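Local coordinates for protein hydroxyethylthiazole kinase (Pyrococcus horikoshii, PDB 3HPD) that probably phosphorylates the hydroxyl group of 4-methyl-5-beta-hydroxyethylthiazole with magnesium and ATP, a step in the making of thiamine diphosphate, at residues A[87-96]-A[113-124]; A[96-107]-A[124-132]. All coordinates share one frame; numbering follows the deposited sequence.

Overall arrangement
Contacts 1 and 2 lie side by side, their centres about 11 Å apart, and their segments alternate along the chain: strand 89-92, helix 100-112, strand 116-120 and helix 121-131 follow one another. Contact 1 pairs the two strands deep in the protein, its centre about 7 Å from that of the chain; contact 2 packs the two helices further out, at about 18 Å. They share Ala-96 and Ile-124 and touch directly, Val-94 O lying 3.0 Å from Arg-102 NH1. Contact 1 holds Lys-118, a predicted ATP-binding residue, with its side chain about 4 Å from that of Thr-165, another; Leu-127 of contact 2 stands about 9 Å from Lys-118, side chain to side chain.

Contact 1 of 2, residues A[87-96]-A[113-124]; sequences KPIVLDPVGA and GVDVLKGNFGEI
Asp-92 and Lys-118 both turn CG anti to the backbone N (chi1 -169° and -177°), and the two side chains run alongside each other; the lysine then bends along its chain to bring NZ within 2.8 Å of Asp-92 OD2, a salt bridge whose hydrogen bond is weak. Glu-123 works differently: its chain extends beyond CG, and OE2 takes the Gly-95 N-H at 2.9 Å from above the carboxylate plane. OE1 accepts from Asn-120 N while Asn-120 OD1 accepts from Glu-123 N, a capping box that starts helix 121-131. A water lies between Asp-92 OD1 and Glu-123 OE1, which are 4.4 Å apart, though it sits too close to Asp-92 OD1 to be trusted in detail. With an alanine at Glu-123, the Gly-95 and Asn-120 amides would probably be left without these acceptors, and the turn of 93-96 freer to shift.

The frame behind this is a beta-alpha-beta unit of the ribokinase-like fold: strands 89-92 and 116-120 run parallel in the central sheet, tied by Leu-91 N to Val-116 O (2.9 Å) and Lys-118 N to Leu-91 O. At the strands' start Ile-89 O accepts from both Asp-115 N and Val-116 N, and Asp-115 OD2 receives Ile-89 N at 2.8 Å. Val-90 and Val-116 lie side by side on one sheet face. On the other, Leu-91 CD2 meets Leu-117 CD1 at 3.9 Å, and Pro-93 crosses Leu-117 at about a right angle, CD to CD1 3.8 Å. Lys-118 is predicted to bind ATP; its side chain and that of Asp-92 also touch Ala-198 of helix 193-205.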
ATOM      1  N   LYS A  87      -1.165  27.405  -6.207  1.00 15.85           N
ATOM      2  CA  LYS A  87      -0.597  26.102  -6.538  1.00 15.31           C
ATOM      3  C   LYS A  87      -1.697  25.326  -7.270  1.00 14.99           C
ATOM      4  O   LYS A  87      -2.818  25.216  -6.775  1.00 15.35           O
ATOM      5  CB  LYS A  87      -0.179  25.354  -5.267  1.00 17.44           C
ATOM      6  CG  LYS A  87       0.901  26.054  -4.439  1.00 17.43           C
ATOM      7  CD  LYS A  87       2.168  26.292  -5.252  1.00 18.11           C
ATOM      8  CE  LYS A  87       3.221  27.060  -4.454  1.00 18.21           C
ATOM      9  NZ  LYS A  87       3.841  26.256  -3.370  1.00 16.63           N
ATOM     10  N   PRO A  88      -1.398  24.786  -8.464  1.00 13.56           N
ATOM     11  CA  PRO A  88      -2.428  24.041  -9.192  1.00 13.24           C
ATOM     12  C   PRO A  88      -2.968  22.829  -8.438  1.00 13.30           C
ATOM     13  O   PRO A  88      -2.219  22.117  -7.765  1.00 13.37           O
ATOM     14  CB  PRO A  88      -1.728  23.668 -10.498  1.00 14.79           C
ATOM     15  CG  PRO A  88      -0.295  23.555 -10.094  1.00 15.16           C
ATOM     16  CD  PRO A  88      -0.116  24.753  -9.188  1.00 14.98           C
ATOM     17  N   ILE A  89      -4.275  22.611  -8.553  1.00 11.74           N
ATOM     18  CA  ILE A  89      -4.943  21.503  -7.881  1.00 10.99           C
ATOM     19  C   ILE A  89      -5.569  20.519  -8.865  1.00 11.26           C
ATOM     20  O   ILE A  89      -6.247  20.922  -9.809  1.00 11.22           O
ATOM     21  CB  ILE A  89      -6.072  22.020  -6.965  1.00 12.49           C
ATOM     22  CG1 ILE A  89      -5.504  23.001  -5.940  1.00 14.38           C
ATOM     23  CG2 ILE A  89      -6.762  20.848  -6.267  1.00 13.78           C
ATOM     24  CD1 ILE A  89      -6.558  23.804  -5.227  1.00 16.82           C
ATOM     25  N   VAL A  90      -5.333  19.229  -8.635  1.00 10.35           N
ATOM     26  CA  VAL A  90      -5.907  18.169  -9.460  1.00 10.87           C
ATOM     27  C   VAL A  90      -6.847  17.374  -8.558  1.00  9.88           C
ATOM     28  O   VAL A  90      -6.443  16.914  -7.488  1.00 11.04           O
ATOM     29  CB  VAL A  90      -4.835  17.193  -9.996  1.00  9.43           C
ATOM     30  CG1 VAL A  90      -5.507  16.090 -10.811  1.00 11.76           C
ATOM     31  CG2 VAL A  90      -3.818  17.940 -10.850  1.00 10.84           C
ATOM     32  N   LEU A  91      -8.098  17.223  -8.976  1.00  9.33           N
ATOM     33  CA  LEU A  91      -9.064  16.470  -8.186  1.00 10.50           C
ATOM     34  C   LEU A  91      -9.527  15.211  -8.902  1.00 10.93           C
ATOM     35  O   LEU A  91      -9.944  15.267 -10.053  1.00 10.74           O
ATOM     36  CB  LEU A  91     -10.296  17.329  -7.871  1.00 10.94           C
ATOM     37  CG  LEU A  91     -11.480  16.573  -7.254  1.00 11.96           C
ATOM     38  CD1 LEU A  91     -11.108  16.076  -5.853  1.00 11.67           C
ATOM     39  CD2 LEU A  91     -12.700  17.484  -7.190  1.00 12.36           C
ATOM     40  N   ASP A  92      -9.439  14.075  -8.218  1.00 11.76           N
ATOM     41  CA  ASP A  92      -9.912  12.816  -8.776  1.00 12.91           C
ATOM     42  C   ASP A  92     -11.062  12.427  -7.853  1.00 12.18           C
ATOM     43  O   ASP A  92     -10.838  11.939  -6.742  1.00 12.44           O
ATOM     44  CB  ASP A  92      -8.827  11.740  -8.732  1.00 14.29           C
ATOM     45  CG  ASP A  92      -9.206  10.516  -9.538  1.00 17.05           C
ATOM     46  OD1 ASP A  92     -10.415  10.194  -9.582  1.00 17.28           O
ATOM     47  OD2 ASP A  92      -8.305   9.873 -10.116  1.00 17.39           O
ATOM     48  N   PRO A  93     -12.309  12.643  -8.303  1.00 12.39           N
ATOM     49  CA  PRO A  93     -13.544  12.352  -7.565  1.00 12.73           C
ATOM     50  C   PRO A  93     -13.911  10.876  -7.529  1.00 12.94           C
ATOM     51  O   PRO A  93     -15.027  10.503  -7.900  1.00 14.29           O
ATOM     52  CB  PRO A  93     -14.576  13.175  -8.322  1.00 13.05           C
ATOM     53  CG  PRO A  93     -14.144  12.953  -9.745  1.00 13.49           C
ATOM     54  CD  PRO A  93     -12.622  13.108  -9.669  1.00 12.88           C
ATOM     55  N   VAL A  94     -12.979  10.045  -7.074  1.00 12.28           N
ATOM     56  CA  VAL A  94     -13.205   8.606  -7.015  1.00 13.08           C
ATOM     57  C   VAL A  94     -14.513   8.223  -6.330  1.00 13.36           C
ATOM     58  O   VAL A  94     -14.716   8.500  -5.149  1.00 13.83           O
ATOM     59  CB  VAL A  94     -12.047   7.887  -6.286  1.00 13.06           C
ATOM     60  CG1 VAL A  94     -12.282   6.381  -6.285  1.00 12.81           C
ATOM     61  CG2 VAL A  94     -10.722   8.217  -6.965  1.00 14.70           C
ATOM     62  N   GLY A  95     -15.405   7.591  -7.081  1.00 14.55           N
ATOM     63  CA  GLY A  95     -16.661   7.162  -6.499  1.00 14.66           C
ATOM     64  C   GLY A  95     -17.785   8.177  -6.480  1.00 14.86           C
ATOM     65  O   GLY A  95     -18.857   7.883  -5.950  1.00 16.14           O
ATOM     66  N   ALA A  96     -17.559   9.368  -7.030  1.00 14.14           N
ATOM     67  CA  ALA A  96     -18.623  10.365  -7.069  1.00 13.04           C
ATOM     68  C   ALA A  96     -19.773   9.696  -7.819  1.00 15.01           C
ATOM     69  O   ALA A  96     -19.552   9.011  -8.817  1.00 14.77           O
ATOM     70  CB  ALA A  96     -18.158  11.616  -7.807  1.00 13.72           C
ATOM     71  N   GLY A 113     -12.750  25.675  -6.268  1.00 18.50           N
ATOM     72  CA  GLY A 113     -11.929  25.792  -7.458  1.00 16.58           C
ATOM     73  C   GLY A 113     -10.721  24.885  -7.574  1.00 16.80           C
ATOM     74  O   GLY A 113      -9.872  24.842  -6.683  1.00 17.46           O
ATOM     75  N   VAL A 114     -10.655  24.154  -8.684  1.00 14.92           N
ATOM     76  CA  VAL A 114      -9.538  23.261  -8.968  1.00 14.78           C
ATOM     77  C   VAL A 114      -9.053  23.594 -10.374  1.00 14.74           C
ATOM     78  O   VAL A 114      -9.738  24.291 -11.124  1.00 14.67           O
ATOM     79  CB  VAL A 114      -9.949  21.765  -8.910  1.00 13.98           C
ATOM     80  CG1 VAL A 114     -10.596  21.452  -7.570  1.00 14.28           C
ATOM     81  CG2 VAL A 114     -10.887  21.430 -10.059  1.00 14.76           C
ATOM     82  N   ASP A 115      -7.876  23.099 -10.732  1.00 14.33           N
ATOM     83  CA  ASP A 115      -7.309  23.369 -12.044  1.00 14.97           C
ATOM     84  C   ASP A 115      -7.555  22.240 -13.029  1.00 13.74           C
ATOM     85  O   ASP A 115      -7.583  22.458 -14.237  1.00 13.64           O
ATOM     86  CB  ASP A 115      -5.819  23.650 -11.895  1.00 17.07           C
ATOM     87  CG  ASP A 115      -5.561  24.910 -11.096  1.00 20.64           C
ATOM     88  OD1 ASP A 115      -5.664  26.008 -11.684  1.00 22.79           O
ATOM     89  OD2 ASP A 115      -5.286  24.807  -9.880  1.00 19.96           O
ATOM     90  N   VAL A 116      -7.735  21.034 -12.502  1.00 13.40           N
ATOM     91  CA  VAL A 116      -8.011  19.861 -13.322  1.00 11.28           C
ATOM     92  C   VAL A 116      -8.952  18.932 -12.569  1.00 10.50           C
ATOM     93  O   VAL A 116      -8.743  18.654 -11.387  1.00 11.61           O
ATOM     94  CB  VAL A 116      -6.724  19.058 -13.661  1.00 11.64           C
ATOM     95  CG1 VAL A 116      -7.092  17.759 -14.385  1.00  9.33           C
ATOM     96  CG2 VAL A 116      -5.799  19.886 -14.538  1.00 10.33           C
ATOM     97  N   LEU A 117     -10.001  18.484 -13.251  1.00 10.95           N
ATOM     98  CA  LEU A 117     -10.965  17.534 -12.684  1.00 11.61           C
ATOM     99  C   LEU A 117     -10.832  16.333 -13.609  1.00 12.38           C
ATOM    100  O   LEU A 117     -11.016  16.440 -14.812  1.00 14.04           O
ATOM    101  CB  LEU A 117     -12.396  18.087 -12.740  1.00 11.63           C
ATOM    102  CG  LEU A 117     -13.503  17.091 -12.349  1.00 12.96           C
ATOM    103  CD1 LEU A 117     -13.338  16.657 -10.903  1.00 11.64           C
ATOM    104  CD2 LEU A 117     -14.869  17.736 -12.545  1.00 13.34           C
ATOM    105  N   LYS A 118     -10.503  15.185 -13.032  1.00 11.89           N
ATOM    106  CA  LYS A 118     -10.322  13.974 -13.816  1.00 13.99           C
ATOM    107  C   LYS A 118     -11.069  12.762 -13.296  1.00 12.97           C
ATOM    108  O   LYS A 118     -10.821  12.317 -12.203  1.00 12.45           O
ATOM    109  CB  LYS A 118      -8.861  13.555 -13.867  1.00 16.84           C
ATOM    110  CG  LYS A 118      -8.745  12.344 -14.764  1.00 22.40           C
ATOM    111  CD  LYS A 118      -7.681  11.285 -14.407  1.00 25.79           C
ATOM    112  CE  LYS A 118      -7.913  10.550 -13.031  1.00 26.18           C
ATOM    113  NZ  LYS A 118      -9.276   9.917 -12.774  1.00 27.31           N
ATOM    114  N   GLY A 119     -11.956  12.193 -14.093  1.00 11.69           N
ATOM    115  CA  GLY A 119     -12.692  11.025 -13.663  1.00 13.01           C
ATOM    116  C   GLY A 119     -13.297  10.260 -14.810  1.00 13.46           C
ATOM    117  O   GLY A 119     -13.139  10.670 -15.959  1.00 13.78           O
ATOM    118  N   ASN A 120     -13.982   9.154 -14.524  1.00 13.52           N
ATOM    119  CA  ASN A 120     -14.608   8.395 -15.601  1.00 14.38           C
ATOM    120  C   ASN A 120     -15.974   8.989 -15.932  1.00 14.99           C
ATOM    121  O   ASN A 120     -16.418   9.943 -15.294  1.00 14.46           O
ATOM    122  CB  ASN A 120     -14.743   6.908 -15.239  1.00 16.58           C
ATOM    123  CG  ASN A 120     -15.602   6.672 -14.016  1.00 17.72           C
ATOM    124  OD1 ASN A 120     -16.620   7.332 -13.815  1.00 18.27           O
ATOM    125  ND2 ASN A 120     -15.202   5.705 -13.195  1.00 21.78           N
ATOM    126  N   PHE A 121     -16.639   8.422 -16.932  1.00 15.39           N
ATOM    127  CA  PHE A 121     -17.937   8.931 -17.358  1.00 16.25           C
ATOM    128  C   PHE A 121     -18.972   9.026 -16.237  1.00 16.17           C
ATOM    129  O   PHE A 121     -19.617  10.056 -16.073  1.00 17.67           O
ATOM    130  CB  PHE A 121     -18.502   8.071 -18.489  1.00 18.65           C
ATOM    131  CG  PHE A 121     -19.671   8.698 -19.189  1.00 20.68           C
ATOM    132  CD1 PHE A 121     -19.476   9.539 -20.280  1.00 22.61           C
ATOM    133  CD2 PHE A 121     -20.967   8.481 -18.733  1.00 22.18           C
ATOM    134  CE1 PHE A 121     -20.556  10.158 -20.906  1.00 23.61           C
ATOM    135  CE2 PHE A 121     -22.053   9.096 -19.351  1.00 22.96           C
ATOM    136  CZ  PHE A 121     -21.847   9.935 -20.439  1.00 23.02           C
ATOM    137  N   GLY A 122     -19.129   7.951 -15.471  1.00 16.06           N
ATOM    138  CA  GLY A 122     -20.101   7.953 -14.393  1.00 15.41           C
ATOM    139  C   GLY A 122     -19.860   9.016 -13.337  1.00 15.92           C
ATOM    140  O   GLY A 122     -20.798   9.684 -12.892  1.00 15.93           O
ATOM    141  N   GLU A 123     -18.603   9.183 -12.940  1.00 15.57           N
ATOM    142  CA  GLU A 123     -18.247  10.164 -11.919  1.00 15.96           C
ATOM    143  C   GLU A 123     -18.486  11.597 -12.373  1.00 15.77           C
ATOM    144  O   GLU A 123     -19.101  12.383 -11.655  1.00 15.89           O
ATOM    145  CB  GLU A 123     -16.782   9.979 -11.501  1.00 15.94           C
ATOM    146  CG  GLU A 123     -16.480   8.575 -10.978  1.00 15.00           C
ATOM    147  CD  GLU A 123     -14.997   8.309 -10.779  1.00 16.58           C
ATOM    148  OE1 GLU A 123     -14.174   8.879 -11.529  1.00 18.06           O
ATOM    149  OE2 GLU A 123     -14.650   7.505  -9.882  1.00 18.13           O
ATOM    150  N   ILE A 124     -18.008  11.943 -13.565  1.00 15.74           N
ATOM    151  CA  ILE A 124     -18.192  13.300 -14.058  1.00 16.52           C
ATOM    152  C   ILE A 124     -19.654  13.598 -14.393  1.00 17.27           C
ATOM    153  O   ILE A 124     -20.134  14.703 -14.160  1.00 18.31           O
ATOM    154  CB  ILE A 124     -17.318  13.572 -15.302  1.00 16.76           C
ATOM    155  CG1 ILE A 124     -15.850  13.269 -14.983  1.00 16.11           C
ATOM    156  CG2 ILE A 124     -17.467  15.027 -15.733  1.00 17.43           C
ATOM    157  CD1 ILE A 124     -15.312  13.990 -13.747  1.00 17.33           C
TER
HETATM  158  O   HOH W   1     -11.524   8.630 -11.261  1.00 20.93           O

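Contact 2 of 2, residues A[96-107]-A[124-132]; sequences AGATKFRTRVSL and ISALLGEEG
Apolar packing carries most of this contact, and Leu-127 is at its centre. Its CD2 methyl sits 3.5 Å from Ser-106 CB and 3.9 Å from Ala-96 CB. With CG anti to the carbonyl carbon in both (chi1 -68° and -66°), the side chains of Leu-127 and Leu-107 reach in between the helices and slide past each other in opposite directions, CD2 to CD2 at 3.9 Å. Beyond them the aliphatic part of Glu-130 is crossed at about a right angle by Leu-107 and by Thr-103, whose CG2 comes within 3.8 Å of Glu-130 CG. Where the loop enters helix 100-112, Gly-97 CA rests 3.5 Å from Ala-126 CB; a side chain at Gly-97 would run into that methyl.

Polar links mostly stay within segment 96-107. Thr-103 OG1 accepts from Gly-97 N, holding the loop against the helix, while Thr-99 OG1 caps the helix through Arg-102 N at 3.2 Å. Ser-106 OG gives its proton to Arg-102 O (2.7 Å), which Ser-106 N reaches from the opposite face of the carbonyl plane. One water spans the segments, between Leu-107 O and, weakly, Glu-131 OE1.

The short helical segments cross at -73°, their axes 10.2 Å apart at closest. Helix 144-157 packs against Ile-124, Leu-128 and Glu-131, whereas Arg-102 forms a salt bridge with Glu-49 of the second subunit, and Ser-106 touches Pro-93, just past strand 89-92.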
ATOM      1  N   ALA A  96     -17.559   9.368  -7.030  1.00 14.14           N
ATOM      2  CA  ALA A  96     -18.623  10.365  -7.069  1.00 13.04           C
ATOM      3  C   ALA A  96     -19.773   9.696  -7.819  1.00 15.01           C
ATOM      4  O   ALA A  96     -19.552   9.011  -8.817  1.00 14.77           O
ATOM      5  CB  ALA A  96     -18.158  11.616  -7.807  1.00 13.72           C
ATOM      6  N   GLY A  97     -20.995   9.877  -7.330  1.00 16.60           N
ATOM      7  CA  GLY A  97     -22.138   9.252  -7.970  1.00 17.53           C
ATOM      8  C   GLY A  97     -22.492   7.937  -7.296  1.00 18.69           C
ATOM      9  O   GLY A  97     -23.633   7.475  -7.377  1.00 20.36           O
ATOM     10  N   ALA A  98     -21.510   7.333  -6.630  1.00 17.40           N
ATOM     11  CA  ALA A  98     -21.713   6.068  -5.921  1.00 17.25           C
ATOM     12  C   ALA A  98     -22.312   6.322  -4.537  1.00 16.25           C
ATOM     13  O   ALA A  98     -23.129   5.541  -4.049  1.00 16.89           O
ATOM     14  CB  ALA A  98     -20.393   5.324  -5.790  1.00 18.38           C
ATOM     15  N   THR A  99     -21.882   7.403  -3.895  1.00 15.10           N
ATOM     16  CA  THR A  99     -22.413   7.769  -2.584  1.00 14.12           C
ATOM     17  C   THR A  99     -22.564   9.281  -2.571  1.00 14.80           C
ATOM     18  O   THR A  99     -21.794   9.990  -3.224  1.00 14.53           O
ATOM     19  CB  THR A  99     -21.478   7.353  -1.418  1.00 13.31           C
ATOM     20  OG1 THR A  99     -20.291   8.159  -1.436  1.00 14.47           O
ATOM     21  CG2 THR A  99     -21.103   5.877  -1.525  1.00 14.11           C
ATOM     22  N   LYS A 100     -23.564   9.771  -1.847  1.00 14.30           N
ATOM     23  CA  LYS A 100     -23.810  11.205  -1.759  1.00 15.88           C
ATOM     24  C   LYS A 100     -22.617  11.896  -1.112  1.00 15.67           C
ATOM     25  O   LYS A 100     -22.264  13.017  -1.477  1.00 15.27           O
ATOM     26  CB  LYS A 100     -25.065  11.483  -0.926  1.00 17.96           C
ATOM     27  CG  LYS A 100     -26.354  10.894  -1.483  1.00 23.85           C
ATOM     28  CD  LYS A 100     -27.506  11.128  -0.508  1.00 26.83           C
ATOM     29  CE  LYS A 100     -28.789  10.465  -0.977  1.00 31.05           C
ATOM     30  NZ  LYS A 100     -29.887  10.641   0.015  1.00 33.14           N
ATOM     31  N   PHE A 101     -22.008  11.219  -0.144  1.00 15.53           N
ATOM     32  CA  PHE A 101     -20.852  11.749   0.573  1.00 15.43           C
ATOM     33  C   PHE A 101     -19.730  12.125  -0.394  1.00 15.01           C
ATOM     34  O   PHE A 101     -19.151  13.206  -0.293  1.00 16.06           O
ATOM     35  CB  PHE A 101     -20.358  10.708   1.590  1.00 16.96           C
ATOM     36  CG  PHE A 101     -19.253  11.197   2.493  1.00 18.65           C
ATOM     37  CD1 PHE A 101     -19.333  12.442   3.110  1.00 18.40           C
ATOM     38  CD2 PHE A 101     -18.148  10.387   2.759  1.00 17.11           C
ATOM     39  CE1 PHE A 101     -18.332  12.875   3.983  1.00 19.35           C
ATOM     40  CE2 PHE A 101     -17.144  10.809   3.631  1.00 17.13           C
ATOM     41  CZ  PHE A 101     -17.235  12.056   4.244  1.00 19.33           C
ATOM     42  N   ARG A 102     -19.433  11.239  -1.340  1.00 13.25           N
ATOM     43  CA  ARG A 102     -18.375  11.499  -2.311  1.00 12.50           C
ATOM     44  C   ARG A 102     -18.764  12.581  -3.308  1.00 12.19           C
ATOM     45  O   ARG A 102     -17.935  13.401  -3.698  1.00 13.13           O
ATOM     46  CB  ARG A 102     -18.009  10.204  -3.039  1.00 11.42           C
ATOM     47  CG  ARG A 102     -17.455   9.177  -2.080  1.00 12.91           C
ATOM     48  CD  ARG A 102     -17.100   7.875  -2.746  1.00 15.54           C
ATOM     49  NE  ARG A 102     -16.574   6.950  -1.750  1.00 14.67           N
ATOM     50  CZ  ARG A 102     -15.444   6.271  -1.884  1.00 16.44           C
ATOM     51  NH1 ARG A 102     -14.713   6.409  -2.984  1.00 15.87           N
ATOM     52  NH2 ARG A 102     -15.041   5.465  -0.912  1.00 13.18           N
ATOM     53  N   THR A 103     -20.029  12.584  -3.713  1.00 13.53           N
ATOM     54  CA  THR A 103     -20.518  13.589  -4.648  1.00 15.34           C
ATOM     55  C   THR A 103     -20.485  14.952  -3.961  1.00 15.42           C
ATOM     56  O   THR A 103     -20.034  15.946  -4.537  1.00 14.74           O
ATOM     57  CB  THR A 103     -21.966  13.283  -5.082  1.00 16.21           C
ATOM     58  OG1 THR A 103     -22.019  11.981  -5.676  1.00 17.22           O
ATOM     59  CG2 THR A 103     -22.452  14.317  -6.096  1.00 15.65           C
ATOM     60  N   ARG A 104     -20.963  14.984  -2.721  1.00 16.12           N
ATOM     61  CA  ARG A 104     -21.004  16.216  -1.939  1.00 17.91           C
ATOM     62  C   ARG A 104     -19.620  16.824  -1.730  1.00 16.48           C
ATOM     63  O   ARG A 104     -19.416  18.016  -1.972  1.00 14.87           O
ATOM     64  CB  ARG A 104     -21.672  15.959  -0.582  1.00 22.65           C
ATOM     65  CG  ARG A 104     -21.594  17.141   0.373  1.00 30.21           C
ATOM     66  CD  ARG A 104     -22.492  16.979   1.604  1.00 35.35           C
ATOM     67  NE  ARG A 104     -22.130  15.844   2.454  1.00 40.10           N
ATOM     68  CZ  ARG A 104     -22.785  14.686   2.478  1.00 42.23           C
ATOM     69  NH1 ARG A 104     -23.839  14.502   1.694  1.00 43.85           N
ATOM     70  NH2 ARG A 104     -22.399  13.715   3.296  1.00 42.88           N
ATOM     71  N   VAL A 105     -18.673  16.009  -1.279  1.00 14.76           N
ATOM     72  CA  VAL A 105     -17.318  16.495  -1.041  1.00 15.08           C
ATOM     73  C   VAL A 105     -16.654  16.954  -2.338  1.00 13.84           C
ATOM     74  O   VAL A 105     -15.938  17.957  -2.355  1.00 14.72           O
ATOM     75  CB  VAL A 105     -16.446  15.411  -0.369  1.00 15.08           C
ATOM     76  CG1 VAL A 105     -15.016  15.907  -0.218  1.00 14.51           C
ATOM     77  CG2 VAL A 105     -17.033  15.054   0.996  1.00 17.46           C
ATOM     78  N   SER A 106     -16.892  16.231  -3.426  1.00 13.26           N
ATOM     79  CA  SER A 106     -16.311  16.606  -4.710  1.00 12.67           C
ATOM     80  C   SER A 106     -16.815  17.986  -5.137  1.00 14.62           C
ATOM     81  O   SER A 106     -16.034  18.836  -5.562  1.00 14.98           O
ATOM     82  CB  SER A 106     -16.670  15.574  -5.785  1.00 12.92           C
ATOM     83  OG  SER A 106     -16.098  14.314  -5.491  1.00 11.67           O
ATOM     84  N   LEU A 107     -18.120  18.205  -5.022  1.00 14.86           N
ATOM     85  CA  LEU A 107     -18.705  19.488  -5.407  1.00 16.38           C
ATOM     86  C   LEU A 107     -18.226  20.619  -4.503  1.00 15.79           C
ATOM     87  O   LEU A 107     -18.072  21.757  -4.949  1.00 16.68           O
ATOM     88  CB  LEU A 107     -20.236  19.403  -5.379  1.00 15.97           C
ATOM     89  CG  LEU A 107     -20.845  18.465  -6.427  1.00 16.53           C
ATOM     90  CD1 LEU A 107     -22.361  18.419  -6.276  1.00 15.80           C
ATOM     91  CD2 LEU A 107     -20.455  18.944  -7.820  1.00 16.68           C
ATOM     92  N   ILE A 124     -18.008  11.943 -13.565  1.00 15.74           N
ATOM     93  CA  ILE A 124     -18.192  13.300 -14.058  1.00 16.52           C
ATOM     94  C   ILE A 124     -19.654  13.598 -14.393  1.00 17.27           C
ATOM     95  O   ILE A 124     -20.134  14.703 -14.160  1.00 18.31           O
ATOM     96  CB  ILE A 124     -17.318  13.572 -15.302  1.00 16.76           C
ATOM     97  CG1 ILE A 124     -15.850  13.269 -14.983  1.00 16.11           C
ATOM     98  CG2 ILE A 124     -17.467  15.027 -15.733  1.00 17.43           C
ATOM     99  CD1 ILE A 124     -15.312  13.990 -13.747  1.00 17.33           C
ATOM    100  N   SER A 125     -20.370  12.614 -14.926  1.00 18.95           N
ATOM    101  CA  SER A 125     -21.771  12.835 -15.262  1.00 20.79           C
ATOM    102  C   SER A 125     -22.581  13.051 -13.986  1.00 19.74           C
ATOM    103  O   SER A 125     -23.519  13.843 -13.966  1.00 19.71           O
ATOM    104  CB  SER A 125     -22.330  11.651 -16.057  1.00 21.33           C
ATOM    105  OG  SER A 125     -22.271  10.453 -15.308  1.00 30.37           O
ATOM    106  N   ALA A 126     -22.208  12.354 -12.917  1.00 20.05           N
ATOM    107  CA  ALA A 126     -22.906  12.494 -11.644  1.00 20.46           C
ATOM    108  C   ALA A 126     -22.668  13.880 -11.045  1.00 20.08           C
ATOM    109  O   ALA A 126     -23.569  14.468 -10.447  1.00 19.89           O
ATOM    110  CB  ALA A 126     -22.448  11.416 -10.671  1.00 20.00           C
ATOM    111  N   LEU A 127     -21.454  14.398 -11.209  1.00 19.18           N
ATOM    112  CA  LEU A 127     -21.109  15.716 -10.681  1.00 20.27           C
ATOM    113  C   LEU A 127     -21.814  16.832 -11.443  1.00 21.48           C
ATOM    114  O   LEU A 127     -22.283  17.800 -10.847  1.00 19.87           O
ATOM    115  CB  LEU A 127     -19.595  15.938 -10.744  1.00 18.96           C
ATOM    116  CG  LEU A 127     -18.734  15.068  -9.823  1.00 19.48           C
ATOM    117  CD1 LEU A 127     -17.259  15.348 -10.085  1.00 18.54           C
ATOM    118  CD2 LEU A 127     -19.083  15.361  -8.369  1.00 20.15           C
ATOM    119  N   LEU A 128     -21.874  16.701 -12.763  1.00 22.50           N
ATOM    120  CA  LEU A 128     -22.531  17.704 -13.592  1.00 25.24           C
ATOM    121  C   LEU A 128     -24.042  17.644 -13.379  1.00 27.53           C
ATOM    122  O   LEU A 128     -24.727  18.670 -13.407  1.00 27.57           O
ATOM    123  CB  LEU A 128     -22.208  17.462 -15.069  1.00 23.93           C
ATOM    124  CG  LEU A 128     -22.809  18.446 -16.075  1.00 25.36           C
ATOM    125  CD1 LEU A 128     -22.312  19.857 -15.782  1.00 23.33           C
ATOM    126  CD2 LEU A 128     -22.424  18.028 -17.487  1.00 24.58           C
ATOM    127  N   GLY A 129     -24.553  16.436 -13.165  1.00 29.11           N
ATOM    128  CA  GLY A 129     -25.976  16.262 -12.950  1.00 32.59           C
ATOM    129  C   GLY A 129     -26.427  16.831 -11.621  1.00 35.41           C
ATOM    130  O   GLY A 129     -27.396  17.588 -11.557  1.00 36.03           O
ATOM    131  N   GLU A 130     -25.722  16.465 -10.556  1.00 37.85           N
ATOM    132  CA  GLU A 130     -26.044  16.939  -9.215  1.00 41.15           C
ATOM    133  C   GLU A 130     -25.892  18.455  -9.153  1.00 43.07           C
ATOM    134  O   GLU A 130     -26.738  19.152  -8.595  1.00 43.18           O
ATOM    135  CB  GLU A 130     -25.112  16.287  -8.192  1.00 43.44           C
ATOM    136  CG  GLU A 130     -25.540  16.449  -6.741  1.00 45.87           C
ATOM    137  CD  GLU A 130     -26.874  15.786  -6.452  1.00 48.75           C
ATOM    138  OE1 GLU A 130     -27.148  14.719  -7.043  1.00 49.61           O
ATOM    139  OE2 GLU A 130     -27.643  16.323  -5.626  1.00 50.57           O
ATOM    140  N   GLU A 131     -24.808  18.959  -9.736  1.00 45.00           N
ATOM    141  CA  GLU A 131     -24.532  20.391  -9.752  1.00 46.94           C
ATOM    142  C   GLU A 131     -25.706  21.182 -10.321  1.00 47.84           C
ATOM    143  O   GLU A 131     -26.095  22.213  -9.770  1.00 48.48           O
ATOM    144  CB  GLU A 131     -23.270  20.672 -10.575  1.00 47.24           C
ATOM    145  CG  GLU A 131     -22.852  22.139 -10.642  1.00 48.78           C
ATOM    146  CD  GLU A 131     -22.610  22.750  -9.272  1.00 50.59           C
ATOM    147  OE1 GLU A 131     -22.403  21.990  -8.303  1.00 51.26           O
ATOM    148  OE2 GLU A 131     -22.615  23.995  -9.169  1.00 52.22           O
ATOM    149  N   GLY A 132     -26.272  20.693 -11.420  1.00 48.21           N
ATOM    150  CA  GLY A 132     -27.392  21.377 -12.041  1.00 48.57           C
ATOM    151  C   GLY A 132     -28.744  20.930 -11.520  1.00 49.41           C
ATOM    152  O   GLY A 132     -29.699  20.787 -12.285  1.00 50.24           O
TER
HETATM  153  O   HOH W   2     -19.491  22.798  -7.514  1.00 32.08           O